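Local atomic coordinates of putative pyridoxal phosphate-dependent transferase (Clostridium difficile, PDB entry 4DQ6), a protein that binds pyridoxal-5'-phosphate and belongs to the class I and II aminotransferase family of cofactor-dependent enzymes, as a putative transferase. Residues 45-48 and 49-52; 240-243 and 244-247; 290-293 and 294-298. All coordinates share one frame; numbering follows the deposited sequence. Where two conformers were deposited one is given.

How the interactions relate
Three short contacts, each between neighbours in sequence, meet in one packed region of this chain. Interaction 1 opens helix 48-58, interaction 2 is the turn between helix 237-240 and strand 248-251 of the seven-stranded mixed sheet, and interaction 3 is the first part of helix 289-313; they follow in that order along the chain. Their centres lie about 12 Å (1 and 2), 13 Å (1 and 3) and 17 Å (2 and 3) apart. Ile-50 packs on Phe-240, Ala-47 on Trp-291, and Phe-240 on Trp-291, so each contact touches both others. Interactions 1 and 2 also meet the second subunit, which ties this region to the dimer interface.

Interaction 1: 45-48 and 49-52; sequences KAAP and CIID
Ala-47 and Ile-51 meet at the start of helix 48-58, where an extended chain turns into its first helical residues. The backbone bonds come first. Ala-47, in the N-cap position, offers its carbonyl O to the N of Ile-51 at 3.2 Å; the bond is close to straight, 165° at the hydrogen, and the donor lies nearly in line with the C=O bond. The same Ala-47 O receives a second, weak bond from Ile-50 N at 3.0 Å, bent to 124°. One residue on, Pro-48 O takes the N of Asp-52 at 2.9 Å, the next i to i+4 bond of the helix.

Apolar contacts fill the angle between the incoming chain and the helix. The methyl of Ala-47 touches two side chains: Cys-49 SG at 3.9 Å and Ile-50 CD1 at 4.0 Å. In Cys-49 the sulfur stands between the backbone N and carbonyl carbon (chi1 58°), which turns it back along the chain to that methyl. Ala-46 CB lies against the other branch of Ile-50, CG2, at 4.1 Å, so the two alanines share one isoleucine; it also meets Ile-51 CG1 at 4.2 Å. Of a different kind is the approach of Ile-51 CD1, a methyl lying 3.4 Å from the carbonyl O of Ala-46.

Around this turn, helix 275-287 receives Ile-50 and Trp-291 of helix 289-313 covers Ala-47 and Pro-48. On the dimer side, Ala-46 packs on Tyr-63 of the second subunit, while Lys-45 NZ forms a salt bridge with Glu-61 of that subunit.

Proline as first helical residue suits this geometry, since it has no N-H to satisfy at a helix start. The chemistry thus implies a helix start whose first bonds fall to the carbonyls of Ala-47 and Pro-48, with alanine methyls against Cys-49 and the isoleucines.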
ATOM      1  N   LYS A  45      -0.649   1.738 -23.539  1.00 18.83           N
ATOM      2  CA  LYS A  45       0.557   2.184 -22.854  1.00 20.15           C
ATOM      3  C   LYS A  45       0.321   3.432 -22.056  1.00 19.80           C
ATOM      4  O   LYS A  45      -0.523   4.255 -22.417  1.00 20.37           O
ATOM      5  CB  LYS A  45       1.661   2.458 -23.864  1.00 23.39           C
ATOM      6  CG  LYS A  45       2.189   1.188 -24.487  1.00 24.35           C
ATOM      7  CD  LYS A  45       3.323   1.500 -25.408  1.00 28.53           C
ATOM      8  CE  LYS A  45       3.842   0.206 -25.975  1.00 31.49           C
ATOM      9  NZ  LYS A  45       4.818   0.600 -27.011  1.00 34.48           N
ATOM     10  N   ALA A  46       1.037   3.610 -20.967  1.00 18.70           N
ATOM     11  CA  ALA A  46       0.941   4.845 -20.205  1.00 18.29           C
ATOM     12  C   ALA A  46       1.470   5.974 -21.029  1.00 18.50           C
ATOM     13  O   ALA A  46       2.259   5.732 -21.953  1.00 18.28           O
ATOM     14  CB  ALA A  46       1.776   4.753 -18.899  1.00 18.73           C
ATOM     15  N   ALA A  47       1.131   7.190 -20.713  1.00 16.97           N
ATOM     16  CA  ALA A  47       1.639   8.352 -21.382  1.00 17.74           C
ATOM     17  C   ALA A  47       3.161   8.400 -21.398  1.00 18.34           C
ATOM     18  O   ALA A  47       3.819   7.988 -20.452  1.00 17.82           O
ATOM     19  CB  ALA A  47       1.123   9.615 -20.741  1.00 16.75           C
ATOM     20  N   PRO A  48       3.734   8.870 -22.489  1.00 19.34           N
ATOM     21  CA  PRO A  48       5.193   8.967 -22.516  1.00 19.76           C
ATOM     22  C   PRO A  48       5.841   9.695 -21.354  1.00 18.77           C
ATOM     23  O   PRO A  48       6.902   9.298 -20.884  1.00 19.14           O
ATOM     24  CB  PRO A  48       5.445   9.758 -23.809  1.00 21.60           C
ATOM     25  CG  PRO A  48       4.263   9.526 -24.622  1.00 21.68           C
ATOM     26  CD  PRO A  48       3.093   9.345 -23.717  1.00 20.55           C
ATOM     27  N   CYS A  49       5.225  10.762 -20.867  1.00 19.41           N
ATOM     28  CA  CYS A  49       5.775  11.467 -19.737  1.00 20.24           C
ATOM     29  C   CYS A  49       5.849  10.617 -18.458  1.00 18.99           C
ATOM     30  O   CYS A  49       6.748  10.769 -17.610  1.00 19.34           O
ATOM     31  CB  CYS A  49       5.016  12.715 -19.459  1.00 21.32           C
ATOM     32  SG  CYS A  49       3.255  12.454 -19.124  1.00 24.75           S
ATOM     33  N   ILE A  50       4.855   9.749 -18.311  1.00 16.44           N
ATOM     34  CA  ILE A  50       4.852   8.842 -17.141  1.00 16.65           C
ATOM     35  C   ILE A  50       5.973   7.788 -17.273  1.00 15.63           C
ATOM     36  O   ILE A  50       6.760   7.603 -16.353  1.00 15.19           O
ATOM     37  CB  ILE A  50       3.518   8.162 -17.014  1.00 16.35           C
ATOM     38  CG1 ILE A  50       2.455   9.203 -16.707  1.00 16.26           C
ATOM     39  CG2 ILE A  50       3.593   7.040 -15.960  1.00 17.53           C
ATOM     40  CD1 ILE A  50       1.049   8.611 -16.855  1.00 16.22           C
ATOM     41  N   ILE A  51       6.138   7.171 -18.482  1.00 16.24           N
ATOM     42  CA  ILE A  51       7.196   6.180 -18.690  1.00 17.01           C
ATOM     43  C   ILE A  51       8.559   6.852 -18.441  1.00 17.30           C
ATOM     44  O   ILE A  51       9.415   6.282 -17.758  1.00 16.08           O
ATOM     45  CB  ILE A  51       7.103   5.556 -20.082  1.00 17.60           C
ATOM     46  CG1 ILE A  51       5.764   4.841 -20.285  1.00 17.94           C
ATOM     47  CG2 ILE A  51       8.259   4.582 -20.321  1.00 17.38           C
ATOM     48  CD1 ILE A  51       5.483   4.557 -21.758  1.00 18.97           C
ATOM     49  N   ASP A  52       8.733   8.088 -18.915  1.00 18.30           N
ATOM     50  CA  ASP A  52      10.039   8.668 -18.767  1.00 20.74           C
ATOM     51  C   ASP A  52      10.327   9.064 -17.306  1.00 18.95           C
ATOM     52  O   ASP A  52      11.446   8.959 -16.826  1.00 19.31           O
ATOM     53  CB  ASP A  52      10.192   9.848 -19.678  1.00 24.25           C
ATOM     54  CG  ASP A  52      11.646  10.067 -20.059  1.00 28.42           C
ATOM     55  OD1 ASP A  52      12.282   9.196 -20.769  1.00 34.26           O
ATOM     56  OD2 ASP A  52      12.166  11.106 -19.659  1.00 30.67           O
TER

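Interaction 2: 240-243 and 244-247; sequences FNIA and GLQS
Ile-242 and Leu-245 lay one branched side chain against the other across a tight turn. The contact runs through Leu-245 CD1, which comes to 3.9 Å from Ile-242 CB and equally near its CG2 methyl, while the two side chains run obliquely to each other. Ile-242 has CG1 lodged between its own backbone N and carbonyl carbon (chi1 57°), a placement that puts CG2 beside the backbone N and presents CB and CG2 to the leucine. Leu-245 sends CG opposite its carbonyl carbon (chi1 -52°), and its CB passes 3.5 Å from Ile-242 O.

In the backbone, Leu-245 N bonds to Ile-242 O at 2.9 Å, the donor standing well above the carbonyl plane. Gln-246 N bonds to Ala-243 O at 3.2 Å in the same out-of-plane manner. Such i to i+3 bonds mark successive tight turns, here in the segment joining helix 237-240 to strand 248-251 of the large mixed sheet in this aminotransferase-family fold. The helix before them starts just ahead of Lys-238, a residue of the pyridoxal-5'-phosphate pocket, and the side chain of Ala-243 lies about 6 Å from the bound cofactor.

Gln-246, at a positive phi, has a side chain extended beyond CG (chi1 -50°), and CG itself passes 3.6 Å from Ala-243 O. A water receives a hydrogen bond from its NE2 at 3.0 Å and donates one to Ala-243 O, so that this carbonyl accepts both a backbone N-H and a water. The stronger partner of NE2 is the carbonyl O of Arg-272 of the second subunit, and Leu-245 packs on Cys-275 of that subunit.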
ATOM      1  N   PHE A 240      -4.992   7.726 -16.033  1.00 12.83           N
ATOM      2  CA  PHE A 240      -3.745   7.527 -16.716  1.00 12.53           C
ATOM      3  C   PHE A 240      -3.330   6.069 -16.770  1.00 13.41           C
ATOM      4  O   PHE A 240      -2.246   5.773 -17.260  1.00 12.83           O
ATOM      5  CB  PHE A 240      -2.595   8.374 -16.116  1.00 13.09           C
ATOM      6  CG  PHE A 240      -2.803   9.832 -16.300  1.00 13.86           C
ATOM      7  CD1 PHE A 240      -2.557  10.387 -17.516  1.00 14.60           C
ATOM      8  CD2 PHE A 240      -3.300  10.632 -15.280  1.00 14.05           C
ATOM      9  CE1 PHE A 240      -2.733  11.738 -17.753  1.00 15.24           C
ATOM     10  CE2 PHE A 240      -3.523  11.982 -15.511  1.00 15.12           C
ATOM     11  CZ  PHE A 240      -3.163  12.554 -16.723  1.00 15.43           C
ATOM     12  N   ASN A 241      -4.165   5.131 -16.387  1.00 13.11           N
ATOM     13  CA  ASN A 241      -3.851   3.702 -16.436  1.00 13.68           C
ATOM     14  C   ASN A 241      -2.653   3.298 -15.620  1.00 13.02           C
ATOM     15  O   ASN A 241      -1.741   2.574 -16.150  1.00 14.41           O
ATOM     16  CB  ASN A 241      -3.639   3.241 -17.867  1.00 14.27           C
ATOM     17  CG  ASN A 241      -3.809   1.756 -18.024  1.00 15.39           C
ATOM     18  OD1 ASN A 241      -4.496   1.088 -17.260  1.00 14.57           O
ATOM     19  ND2 ASN A 241      -3.255   1.248 -19.061  1.00 14.69           N
ATOM     20  N   ILE A 242      -2.580   3.808 -14.393  1.00 12.63           N
ATOM     21  CA  ILE A 242      -1.463   3.492 -13.496  1.00 12.50           C
ATOM     22  C   ILE A 242      -1.981   2.908 -12.148  1.00 11.44           C
ATOM     23  O   ILE A 242      -1.335   3.063 -11.125  1.00 11.15           O
ATOM     24  CB  ILE A 242      -0.505   4.704 -13.302  1.00 12.89           C
ATOM     25  CG1 ILE A 242      -1.209   5.944 -12.773  1.00 13.89           C
ATOM     26  CG2 ILE A 242       0.243   4.969 -14.622  1.00 14.44           C
ATOM     27  CD1 ILE A 242      -0.286   7.144 -12.526  1.00 14.31           C
ATOM     28  N   ALA A 243      -2.998   2.064 -12.231  1.00 11.96           N
ATOM     29  CA  ALA A 243      -3.563   1.384 -11.004  1.00 13.18           C
ATOM     30  C   ALA A 243      -2.487   0.495 -10.376  1.00 13.61           C
ATOM     31  O   ALA A 243      -2.456   0.316  -9.163  1.00 14.39           O
ATOM     32  CB  ALA A 243      -4.814   0.578 -11.303  1.00 14.28           C
ATOM     33  N   GLY A 244      -1.614  -0.069 -11.212  1.00 12.93           N
ATOM     34  CA  GLY A 244      -0.507  -0.897 -10.769  1.00 15.04           C
ATOM     35  C   GLY A 244       0.536  -0.168  -9.956  1.00 15.29           C
ATOM     36  O   GLY A 244       1.356  -0.825  -9.285  1.00 15.84           O
ATOM     37  N   LEU A 245       0.564   1.175 -10.046  1.00 15.38           N
ATOM     38  CA  LEU A 245       1.511   1.953  -9.248  1.00 16.63           C
ATOM     39  C   LEU A 245       0.958   2.311  -7.879  1.00 17.09           C
ATOM     40  O   LEU A 245       1.741   2.573  -6.991  1.00 18.14           O
ATOM     41  CB  LEU A 245       2.003   3.207  -9.984  1.00 16.39           C
ATOM     42  CG  LEU A 245       2.550   2.966 -11.387  1.00 16.92           C
ATOM     43  CD1 LEU A 245       3.101   4.237 -12.035  1.00 17.15           C
ATOM     44  CD2 LEU A 245       3.645   1.930 -11.303  1.00 17.63           C
ATOM     45  N   GLN A 246      -0.372   2.275  -7.701  1.00 15.59           N
ATOM     46  CA  GLN A 246      -1.082   2.533  -6.415  1.00 16.97           C
ATOM     47  C   GLN A 246      -0.865   3.942  -5.876  1.00 17.16           C
ATOM     48  O   GLN A 246       0.240   4.318  -5.369  1.00 22.58           O
ATOM     49  CB  GLN A 246      -0.705   1.480  -5.379  1.00 16.88           C
ATOM     50  CG  GLN A 246      -0.837   0.091  -5.932  1.00 17.37           C
ATOM     51  CD  GLN A 246      -0.543  -1.027  -4.949  1.00 19.32           C
ATOM     52  OE1 GLN A 246       0.283  -0.888  -4.036  1.00 20.83           O
ATOM     53  NE2 GLN A 246      -1.186  -2.155  -5.165  1.00 16.92           N
ATOM     54  N   SER A 247      -1.753   4.802  -6.249  1.00 16.42           N
ATOM     55  CA  SER A 247      -1.713   6.177  -5.768  1.00 18.95           C
ATOM     56  C   SER A 247      -3.092   6.718  -5.782  1.00 15.94           C
ATOM     57  O   SER A 247      -3.779   6.639  -6.795  1.00 16.24           O
ATOM     58  CB  SER A 247      -0.882   6.999  -6.762  1.00 20.23           C
ATOM     59  OG  SER A 247      -0.904   8.420  -6.518  1.00 23.28           O
TER
HETATM   60  O   HOH W   1      -3.152  -2.033  -7.478  1.00 20.26           O

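Interaction 3: 290-293 and 294-298; sequences SWLE and SFLEY
Near its beginning, helix 289-313 places aromatic and aliphatic side chains one turn apart. The pairing of Trp-291 with Phe-295 is mainly a CH-pi contact: CB of Phe-295 sits over one face of the indole, 4.1 Å from the centroid of its six-membered ring and 12° off the ring normal. The two rings are near parallel, their planes 6° apart, but slid so far that they barely overlap, with centroids 5.5 Å apart. Both aromatic groups leave the helix with CG opposite the backbone N (chi1 -176° in Trp-291), which keeps them similarly directed.

Alongside, Leu-292 CD1 meets Leu-296 CG at 3.9 Å and Phe-295 CD2 at 4.2 Å, continuing the apolar surface. Along the helix, Phe-295 N bonds to Trp-291 O at 2.8 Å and Leu-296 N to Leu-292 O at 2.9 Å.

Outside the segments, Tyr-6 meets the Trp-291 ring edge-to-face, and Trp-79 of helix 70-84 packs on Leu-292. Glu-293 pairs with Arg-83 and Glu-297 with Lys-212 in salt bridges. With Trp-291, Leu-292 and Phe-295 buried and both glutamates exposed, the arrangement is that of an amphipathic alpha-helix.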
ATOM      1  N   SER A 290      -1.933  16.522 -22.542  1.00 18.14           N
ATOM      2  CA  SER A 290      -2.069  16.302 -23.968  0.50 17.59           C
ATOM      3  C   SER A 290      -2.413  14.840 -24.298  1.00 16.58           C
ATOM      4  O   SER A 290      -3.272  14.577 -25.134  1.00 16.42           O
ATOM      5  CB  SER A 290      -0.847  16.799 -24.725  0.50 19.07           C
ATOM      6  OG  SER A 290      -0.838  18.219 -24.733  0.50 20.58           O
ATOM      7  N   TRP A 291      -1.756  13.911 -23.627  1.00 16.46           N
ATOM      8  CA  TRP A 291      -2.142  12.494 -23.709  1.00 15.78           C
ATOM      9  C   TRP A 291      -3.572  12.262 -23.300  1.00 14.76           C
ATOM     10  O   TRP A 291      -4.313  11.571 -24.031  1.00 14.68           O
ATOM     11  CB  TRP A 291      -1.159  11.622 -22.919  1.00 16.01           C
ATOM     12  CG  TRP A 291      -1.466  10.178 -23.051  1.00 15.25           C
ATOM     13  CD1 TRP A 291      -0.937   9.245 -23.973  1.00 15.16           C
ATOM     14  CD2 TRP A 291      -2.431   9.421 -22.236  1.00 14.36           C
ATOM     15  NE1 TRP A 291      -1.485   8.018 -23.752  1.00 15.28           N
ATOM     16  CE2 TRP A 291      -2.393   8.053 -22.741  1.00 15.16           C
ATOM     17  CE3 TRP A 291      -3.288   9.729 -21.188  1.00 14.61           C
ATOM     18  CZ2 TRP A 291      -3.149   7.050 -22.212  1.00 15.25           C
ATOM     19  CZ3 TRP A 291      -4.042   8.704 -20.654  1.00 14.21           C
ATOM     20  CH2 TRP A 291      -3.998   7.394 -21.167  1.00 13.63           C
ATOM     21  N   LEU A 292      -4.016  12.871 -22.183  1.00 15.25           N
ATOM     22  CA  LEU A 292      -5.355  12.681 -21.776  1.00 14.37           C
ATOM     23  C   LEU A 292      -6.386  13.202 -22.819  1.00 15.40           C
ATOM     24  O   LEU A 292      -7.346  12.505 -23.134  1.00 14.61           O
ATOM     25  CB  LEU A 292      -5.604  13.341 -20.421  1.00 14.31           C
ATOM     26  CG  LEU A 292      -7.050  13.365 -20.023  1.00 14.33           C
ATOM     27  CD1 LEU A 292      -7.668  11.976 -19.791  1.00 14.50           C
ATOM     28  CD2 LEU A 292      -7.229  14.131 -18.699  1.00 15.00           C
ATOM     29  N   GLU A 293      -6.136  14.361 -23.418  1.00 15.55           N
ATOM     30  CA  GLU A 293      -7.089  14.899 -24.384  1.00 16.48           C
ATOM     31  C   GLU A 293      -7.145  13.951 -25.612  1.00 16.12           C
ATOM     32  O   GLU A 293      -8.224  13.693 -26.169  1.00 16.39           O
ATOM     33  CB  GLU A 293      -6.747  16.342 -24.754  1.00 20.17           C
ATOM     34  CG  GLU A 293      -6.961  17.346 -23.623  1.00 22.90           C
ATOM     35  CD  GLU A 293      -8.393  17.500 -23.142  1.00 27.38           C
ATOM     36  OE1 GLU A 293      -9.364  17.326 -23.932  1.00 30.19           O
ATOM     37  OE2 GLU A 293      -8.599  17.834 -21.946  1.00 32.18           O
ATOM     38  N   SER A 294      -6.002  13.420 -26.015  1.00 15.77           N
ATOM     39  CA  SER A 294      -5.936  12.496 -27.162  0.50 16.10           C
ATOM     40  C   SER A 294      -6.637  11.181 -26.847  1.00 15.67           C
ATOM     41  O   SER A 294      -7.368  10.677 -27.674  1.00 16.45           O
ATOM     42  CB  SER A 294      -4.497  12.237 -27.591  0.50 16.38           C
ATOM     43  OG  SER A 294      -4.358  11.555 -28.864  0.50 15.98           O
ATOM     44  N   PHE A 295      -6.476  10.673 -25.599  1.00 14.70           N
ATOM     45  CA  PHE A 295      -7.120   9.459 -25.179  1.00 14.81           C
ATOM     46  C   PHE A 295      -8.640   9.698 -25.211  1.00 13.97           C
ATOM     47  O   PHE A 295      -9.374   8.828 -25.686  1.00 14.01           O
ATOM     48  CB  PHE A 295      -6.732   9.083 -23.723  1.00 14.64           C
ATOM     49  CG  PHE A 295      -7.690   8.147 -23.062  1.00 14.86           C
ATOM     50  CD1 PHE A 295      -7.709   6.831 -23.396  1.00 14.41           C
ATOM     51  CD2 PHE A 295      -8.612   8.579 -22.114  1.00 15.14           C
ATOM     52  CE1 PHE A 295      -8.592   5.942 -22.821  1.00 14.71           C
ATOM     53  CE2 PHE A 295      -9.481   7.691 -21.524  1.00 14.94           C
ATOM     54  CZ  PHE A 295      -9.501   6.392 -21.849  1.00 14.24           C
ATOM     55  N   LEU A 296      -9.115  10.867 -24.763  1.00 13.51           N
ATOM     56  CA  LEU A 296     -10.558  11.102 -24.690  1.00 14.59           C
ATOM     57  C   LEU A 296     -11.181  11.179 -26.072  1.00 15.31           C
ATOM     58  O   LEU A 296     -12.310  10.742 -26.296  1.00 14.85           O
ATOM     59  CB  LEU A 296     -10.848  12.323 -23.869  1.00 15.49           C
ATOM     60  CG  LEU A 296     -10.631  12.253 -22.350  1.00 13.94           C
ATOM     61  CD1 LEU A 296     -10.756  13.655 -21.792  1.00 14.23           C
ATOM     62  CD2 LEU A 296     -11.604  11.287 -21.642  1.00 14.87           C
ATOM     63  N   GLU A 297     -10.428  11.683 -27.033  1.00 16.37           N
ATOM     64  CA  GLU A 297     -10.889  11.624 -28.441  1.00 18.45           C
ATOM     65  C   GLU A 297     -10.991  10.182 -29.004  1.00 17.23           C
ATOM     66  O   GLU A 297     -11.968   9.802 -29.627  1.00 17.03           O
ATOM     67  CB  GLU A 297      -9.945  12.450 -29.302  1.00 22.77           C
ATOM     68  CG  GLU A 297     -10.162  13.919 -29.093  1.00 28.74           C
ATOM     69  CD  GLU A 297     -11.290  14.478 -29.963  1.00 34.36           C
ATOM     70  OE1 GLU A 297     -11.893  13.707 -30.751  1.00 42.11           O
ATOM     71  OE2 GLU A 297     -11.581  15.698 -29.846  1.00 44.02           O
ATOM     72  N   TYR A 298      -9.967   9.395 -28.697  1.00 15.45           N
ATOM     73  CA  TYR A 298      -9.960   8.001 -29.073  1.00 15.80           C
ATOM     74  C   TYR A 298     -11.112   7.216 -28.418  1.00 15.34           C
ATOM     75  O   TYR A 298     -11.753   6.451 -29.062  1.00 15.54           O
ATOM     76  CB  TYR A 298      -8.589   7.388 -28.798  1.00 15.44           C
ATOM     77  CG  TYR A 298      -8.364   6.061 -29.508  1.00 16.59           C
ATOM     78  CD1 TYR A 298      -7.902   6.056 -30.779  1.00 16.93           C
ATOM     79  CD2 TYR A 298      -8.753   4.835 -28.956  1.00 15.64           C
ATOM     80  CE1 TYR A 298      -7.663   4.888 -31.482  1.00 18.15           C
ATOM     81  CE2 TYR A 298      -8.515   3.617 -29.641  1.00 16.48           C
ATOM     82  CZ  TYR A 298      -7.982   3.664 -30.931  1.00 16.97           C
ATOM     83  OH  TYR A 298      -7.789   2.445 -31.589  1.00 17.51           O
TER